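Local coordinates for killer cell lectin-like receptor 3 (Mus musculus, PDB 3C8J), which acts as a disulfide-linked homodimeric receptor on natural killer cells that recognises class I MHC molecules, at residues K90-C104 against C186-L198. The protein carries 4 engineered substitutions. Numbering follows the deposited sequence.
Sequences KCYYFIMNKTTWSGC and CNIPYYCICGKKL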
loop_
_atom_site.group_PDB
_atom_site.type_symbol
_atom_site.label_atom_id
_atom_site.label_comp_id
_atom_site.label_asym_id
_atom_site.label_seq_id
_atom_site.Cartn_x
_atom_site.Cartn_y
_atom_site.Cartn_z
ATOM N N LYS A 90 -1.550 -5.685 -2.421
ATOM C CA LYS A 90 -1.592 -6.697 -1.355
ATOM C C LYS A 90 -1.850 -6.024 0.003
ATOM O O LYS A 90 -1.427 -4.886 0.217
ATOM C CB LYS A 90 -0.241 -7.392 -1.342
ATOM C CG LYS A 90 -0.270 -8.732 -0.732
ATOM C CD LYS A 90 1.049 -9.516 -0.894
ATOM C CE LYS A 90 0.999 -10.763 0.006
ATOM N NZ LYS A 90 2.108 -11.724 -0.261
ATOM N N CYS A 91 -2.519 -6.699 0.937
ATOM C CA CYS A 91 -2.580 -6.145 2.304
ATOM C C CYS A 91 -2.095 -7.122 3.345
ATOM O O CYS A 91 -2.188 -8.341 3.150
ATOM C CB CYS A 91 -3.960 -5.613 2.698
ATOM S SG CYS A 91 -4.662 -4.449 1.537
ATOM N N TYR A 92 -1.580 -6.560 4.440
ATOM C CA TYR A 92 -0.976 -7.317 5.510
ATOM C C TYR A 92 -1.568 -6.953 6.870
ATOM O O TYR A 92 -2.049 -5.832 7.074
ATOM C CB TYR A 92 0.539 -7.034 5.569
ATOM C CG TYR A 92 1.267 -7.125 4.260
ATOM C CD1 TYR A 92 1.344 -6.040 3.419
ATOM C CD2 TYR A 92 1.894 -8.322 3.865
ATOM C CE1 TYR A 92 2.028 -6.122 2.198
ATOM C CE2 TYR A 92 2.588 -8.418 2.648
ATOM C CZ TYR A 92 2.641 -7.311 1.825
ATOM O OH TYR A 92 3.297 -7.391 0.626
ATOM N N TYR A 93 -1.485 -7.906 7.791
ATOM C CA TYR A 93 -1.728 -7.714 9.209
ATOM C C TYR A 93 -0.402 -7.914 9.919
ATOM O O TYR A 93 0.260 -8.957 9.749
ATOM C CB TYR A 93 -2.692 -8.777 9.761
ATOM C CG TYR A 93 -4.154 -8.445 9.691
ATOM C CD1 TYR A 93 -4.981 -9.109 8.801
ATOM C CD2 TYR A 93 -4.722 -7.492 10.524
ATOM C CE1 TYR A 93 -6.318 -8.825 8.724
ATOM C CE2 TYR A 93 -6.084 -7.192 10.443
ATOM C CZ TYR A 93 -6.864 -7.870 9.538
ATOM O OH TYR A 93 -8.206 -7.619 9.428
ATOM N N PHE A 94 -0.003 -6.953 10.731
ATOM C CA PHE A 94 1.169 -7.188 11.551
ATOM C C PHE A 94 0.630 -7.386 12.942
ATOM O O PHE A 94 0.093 -6.455 13.542
ATOM C CB PHE A 94 2.165 -6.032 11.461
ATOM C CG PHE A 94 2.605 -5.719 10.051
ATOM C CD1 PHE A 94 1.830 -4.941 9.235
ATOM C CD2 PHE A 94 3.802 -6.210 9.547
ATOM C CE1 PHE A 94 2.226 -4.653 7.931
ATOM C CE2 PHE A 94 4.212 -5.917 8.240
ATOM C CZ PHE A 94 3.418 -5.152 7.441
ATOM N N ILE A 95 0.712 -8.623 13.423
ATOM C CA ILE A 95 0.208 -8.969 14.738
ATOM C C ILE A 95 1.341 -8.837 15.750
ATOM O O ILE A 95 2.325 -9.589 15.720
ATOM C CB ILE A 95 -0.425 -10.374 14.750
ATOM C CG1 ILE A 95 -1.453 -10.468 13.625
ATOM C CG2 ILE A 95 -1.073 -10.663 16.109
ATOM C CD1 ILE A 95 -2.363 -11.635 13.716
ATOM N N MET A 96 1.173 -7.862 16.638
ATOM C CA MET A 96 2.223 -7.377 17.525
ATOM C C MET A 96 2.177 -7.970 18.941
ATOM O O MET A 96 2.450 -7.279 19.924
ATOM C CB MET A 96 2.161 -5.844 17.548
ATOM C CG MET A 96 2.381 -5.211 16.168
ATOM S SD MET A 96 3.951 -5.583 15.326
ATOM C CE MET A 96 5.110 -4.399 16.043
ATOM N N ASN A 97 1.792 -9.251 19.026
ATOM C CA ASN A 97 1.965 -10.103 20.218
ATOM C C ASN A 97 2.891 -11.219 19.832
ATOM O O ASN A 97 2.817 -11.712 18.707
ATOM C CB ASN A 97 0.669 -10.793 20.653
ATOM C CG ASN A 97 -0.497 -9.868 20.706
ATOM O OD1 ASN A 97 -1.058 -9.507 19.667
ATOM N ND2 ASN A 97 -0.901 -9.488 21.919
ATOM N N LYS A 98 3.716 -11.663 20.772
ATOM C CA LYS A 98 4.659 -12.725 20.517
ATOM C C LYS A 98 3.996 -14.072 20.764
ATOM O O LYS A 98 3.711 -14.430 21.908
ATOM C CB LYS A 98 5.890 -12.562 21.402
ATOM C CG LYS A 98 6.715 -11.301 21.122
ATOM C CD LYS A 98 7.749 -11.076 22.247
ATOM C CE LYS A 98 8.822 -10.053 21.872
ATOM N NZ LYS A 98 9.606 -9.716 23.092
ATOM N N THR A 99 3.736 -14.801 19.678
ATOM C CA THR A 99 3.234 -16.172 19.764
ATOM C C THR A 99 4.218 -17.117 19.083
ATOM O O THR A 99 5.146 -16.655 18.415
ATOM C CB THR A 99 1.838 -16.355 19.092
ATOM O OG1 THR A 99 1.984 -16.431 17.668
ATOM C CG2 THR A 99 0.875 -15.234 19.472
ATOM N N THR A 100 3.999 -18.430 19.254
ATOM C CA THR A 100 4.703 -19.468 18.485
ATOM C C THR A 100 4.332 -19.321 17.020
ATOM O O THR A 100 3.399 -18.585 16.698
ATOM C CB THR A 100 4.301 -20.916 18.910
ATOM O OG1 THR A 100 2.968 -21.194 18.473
ATOM C CG2 THR A 100 4.415 -21.125 20.419
ATOM N N TRP A 101 5.042 -20.013 16.134
ATOM C CA TRP A 101 4.704 -19.991 14.714
ATOM C C TRP A 101 3.299 -20.530 14.508
ATOM O O TRP A 101 2.483 -19.910 13.862
ATOM C CB TRP A 101 5.701 -20.812 13.897
ATOM C CG TRP A 101 5.450 -20.749 12.422
ATOM C CD1 TRP A 101 5.944 -19.832 11.550
ATOM C CD2 TRP A 101 4.639 -21.639 11.652
ATOM N NE1 TRP A 101 5.497 -20.093 10.282
ATOM C CE2 TRP A 101 4.688 -21.198 10.318
ATOM C CE3 TRP A 101 3.881 -22.776 11.960
ATOM C CZ2 TRP A 101 4.013 -21.853 9.284
ATOM C CZ3 TRP A 101 3.200 -23.423 10.933
ATOM C CH2 TRP A 101 3.266 -22.946 9.610
ATOM N N SER A 102 3.010 -21.682 15.076
ATOM C CA SER A 102 1.682 -22.257 14.941
ATOM C C SER A 102 0.569 -21.288 15.364
ATOM O O SER A 102 -0.487 -21.243 14.738
ATOM C CB SER A 102 1.591 -23.555 15.727
ATOM O OG SER A 102 0.795 -24.465 15.004
ATOM N N GLY A 103 0.817 -20.518 16.426
ATOM C CA GLY A 103 -0.140 -19.545 16.930
ATOM C C GLY A 103 -0.319 -18.453 15.907
ATOM O O GLY A 103 -1.431 -17.943 15.700
ATOM N N CYS A 104 0.787 -18.102 15.253
ATOM C CA CYS A 104 0.778 -17.103 14.199
ATOM C C CYS A 104 -0.069 -17.578 13.026
ATOM O O CYS A 104 -0.970 -16.871 12.566
ATOM C CB CYS A 104 2.203 -16.802 13.760
ATOM S SG CYS A 104 2.324 -15.755 12.302
ATOM N N CYS A 186 10.238 -23.350 16.040
ATOM C CA CYS A 186 8.886 -22.807 15.813
ATOM C C CYS A 186 8.138 -22.372 17.084
ATOM O O CYS A 186 7.099 -21.720 17.003
ATOM C CB CYS A 186 8.052 -23.819 15.026
ATOM S SG CYS A 186 8.808 -24.277 13.444
ATOM N N ASN A 187 8.669 -22.735 18.249
ATOM C CA ASN A 187 8.047 -22.407 19.527
ATOM C C ASN A 187 8.508 -21.083 20.116
ATOM O O ASN A 187 8.041 -20.684 21.187
ATOM C CB ASN A 187 8.299 -23.519 20.556
ATOM C CG ASN A 187 7.351 -24.694 20.400
ATOM O OD1 ASN A 187 6.419 -24.655 19.588
ATOM N ND2 ASN A 187 7.586 -25.748 21.180
ATOM N N ILE A 188 9.439 -20.413 19.446
ATOM C CA ILE A 188 9.890 -19.117 19.932
ATOM C C ILE A 188 8.783 -18.057 19.762
ATOM O O ILE A 188 8.206 -17.925 18.682
ATOM C CB ILE A 188 11.221 -18.679 19.284
ATOM C CG1 ILE A 188 12.306 -19.718 19.577
ATOM C CG2 ILE A 188 11.656 -17.300 19.820
ATOM C CD1 ILE A 188 13.682 -19.350 19.084
ATOM N N PRO A 189 8.466 -17.333 20.849
ATOM C CA PRO A 189 7.424 -16.321 20.795
ATOM C C PRO A 189 7.894 -15.095 20.010
ATOM O O PRO A 189 8.709 -14.306 20.511
ATOM C CB PRO A 189 7.195 -15.958 22.273
ATOM C CG PRO A 189 8.024 -16.898 23.084
ATOM C CD PRO A 189 9.081 -17.427 22.187
ATOM N N TYR A 190 7.392 -14.949 18.785
ATOM C CA TYR A 190 7.698 -13.795 17.959
ATOM C C TYR A 190 6.423 -13.104 17.491
ATOM O O TYR A 190 5.305 -13.606 17.661
ATOM C CB TYR A 190 8.510 -14.204 16.726
ATOM C CG TYR A 190 9.955 -14.528 16.978
ATOM C CD1 TYR A 190 10.614 -15.457 16.168
ATOM C CD2 TYR A 190 10.671 -13.931 18.028
ATOM C CE1 TYR A 190 11.950 -15.783 16.379
ATOM C CE2 TYR A 190 12.025 -14.245 18.256
ATOM C CZ TYR A 190 12.658 -15.176 17.416
ATOM O OH TYR A 190 13.986 -15.540 17.610
ATOM N N TYR A 191 6.600 -11.952 16.870
ATOM C CA TYR A 191 5.505 -11.298 16.175
ATOM C C TYR A 191 5.113 -12.143 14.956
ATOM O O TYR A 191 5.641 -13.234 14.738
ATOM C CB TYR A 191 5.938 -9.926 15.721
ATOM C CG TYR A 191 6.312 -8.984 16.822
ATOM C CD1 TYR A 191 7.328 -8.051 16.633
ATOM C CD2 TYR A 191 5.636 -8.992 18.046
ATOM C CE1 TYR A 191 7.668 -7.145 17.631
ATOM C CE2 TYR A 191 5.973 -8.094 19.060
ATOM C CZ TYR A 191 6.989 -7.169 18.844
ATOM O OH TYR A 191 7.339 -6.270 19.834
ATOM N N CYS A 192 4.207 -11.617 14.149
ATOM C CA CYS A 192 3.559 -12.407 13.141
ATOM C C CYS A 192 3.013 -11.509 12.035
ATOM O O CYS A 192 2.414 -10.467 12.323
ATOM C CB CYS A 192 2.436 -13.162 13.832
ATOM S SG CYS A 192 1.340 -14.036 12.796
ATOM N N ILE A 193 3.238 -11.911 10.781
ATOM C CA ILE A 193 2.720 -11.184 9.617
ATOM C C ILE A 193 1.752 -12.014 8.786
ATOM O O ILE A 193 2.101 -13.099 8.321
ATOM C CB ILE A 193 3.831 -10.700 8.650
ATOM C CG1 ILE A 193 4.979 -10.035 9.420
ATOM C CG2 ILE A 193 3.232 -9.730 7.625
ATOM C CD1 ILE A 193 6.077 -9.459 8.544
ATOM N N CYS A 194 0.547 -11.486 8.582
ATOM C CA CYS A 194 -0.431 -12.135 7.720
ATOM C C CYS A 194 -0.467 -11.379 6.411
ATOM O O CYS A 194 -0.314 -10.170 6.406
ATOM C CB CYS A 194 -1.820 -12.112 8.355
ATOM S SG CYS A 194 -1.935 -12.621 10.085
ATOM N N GLY A 195 -0.676 -12.069 5.298
ATOM C CA GLY A 195 -0.717 -11.390 4.019
ATOM C C GLY A 195 -1.742 -11.957 3.059
ATOM O O GLY A 195 -2.076 -13.116 3.152
ATOM N N LYS A 196 -2.244 -11.130 2.141
ATOM C CA LYS A 196 -3.215 -11.596 1.165
ATOM C C LYS A 196 -3.329 -10.677 -0.068
ATOM O O LYS A 196 -3.467 -9.468 0.084
ATOM C CB LYS A 196 -4.566 -11.822 1.847
ATOM C CG LYS A 196 -5.805 -11.511 1.007
ATOM C CD LYS A 196 -6.918 -12.517 1.266
ATOM C CE LYS A 196 -6.799 -13.687 0.316
ATOM N NZ LYS A 196 -7.989 -14.575 0.399
ATOM N N LYS A 197 -3.262 -11.279 -1.259
ATOM C CA LYS A 197 -3.417 -10.594 -2.537
ATOM C C LYS A 197 -4.840 -10.052 -2.720
ATOM O O LYS A 197 -5.835 -10.736 -2.426
ATOM C CB LYS A 197 -3.118 -11.536 -3.717
ATOM C CG LYS A 197 -1.727 -12.199 -3.726
ATOM C CD LYS A 197 -1.197 -12.518 -5.171
ATOM C CE LYS A 197 -2.029 -13.546 -5.966
ATOM N NZ LYS A 197 -1.637 -14.992 -5.750
ATOM N N LEU A 198 -4.936 -8.829 -3.217
ATOM C CA LEU A 198 -6.212 -8.322 -3.631
ATOM C C LEU A 198 -6.495 -8.817 -5.034
ATOM O O LEU A 198 -5.603 -8.847 -5.886
ATOM C CB LEU A 198 -6.246 -6.795 -3.576
ATOM C CG LEU A 198 -5.810 -6.201 -2.235
ATOM C CD1 LEU A 198 -5.914 -4.720 -2.254
ATOM C CD2 LEU A 198 -6.616 -6.778 -1.095
#
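Cys91, Tyr93 and Ile95 pair with Lys196, Cys194 and Cys192 as the hydrogen-bonded pairs of an antiparallel ladder; the N-to-C directions of strands 90-96 and 190-197 lie 163° apart. Tyr93 O takes Cys194 N at 2.8 Å, in the carbonyl plane, while the return bond from Cys192 N to Ile95 O is weak. Between Ile95 and Thr99 the register slips by two, a beta bulge, and pairing resumes where Thr99 and Tyr190 exchange two bonds. Trp101 N, at the start of helix 101-110, then gives Cys186 O a nearly straight bond of 2.8 Å (173°). Thr100 caps this helix, its OG1 accepting from Gly103 N.

Covalently, Cys104 SG joins Cys192 SG at 2.0 Å; each sulfur stands anti to its own backbone N (chi1 172° in both), which turns the two toward each other between helix and strand. Cys194 bonds to Cys108 on the same helix.

Among apolar contacts, Phe94 lies alongside Ile193, CE2 to CG2 4.0 Å, on the face that helix 121-130 covers. Gly195, having no side chain, lets the Tyr92 ring and the extended Lys90 chain pass close to its backbone; Lys90 NZ forms a salt bridge with Glu123 and a hydrogen bond with Lys117 O, and Tyr92 OH hydrogen-bonds to Glu123. At the bulge Met96, bent at chi2 and chi3, sets SD 4.5 Å from the Tyr191 ring centroid, over one face: a Met-aromatic contact.

Backbone bonds thus pair an early strand of the C-type lectin fold with its last, and disulfides tie helix 101-110 to that sheet; residues 97-99, implicated in class I MHC binding, lie at the bulge between.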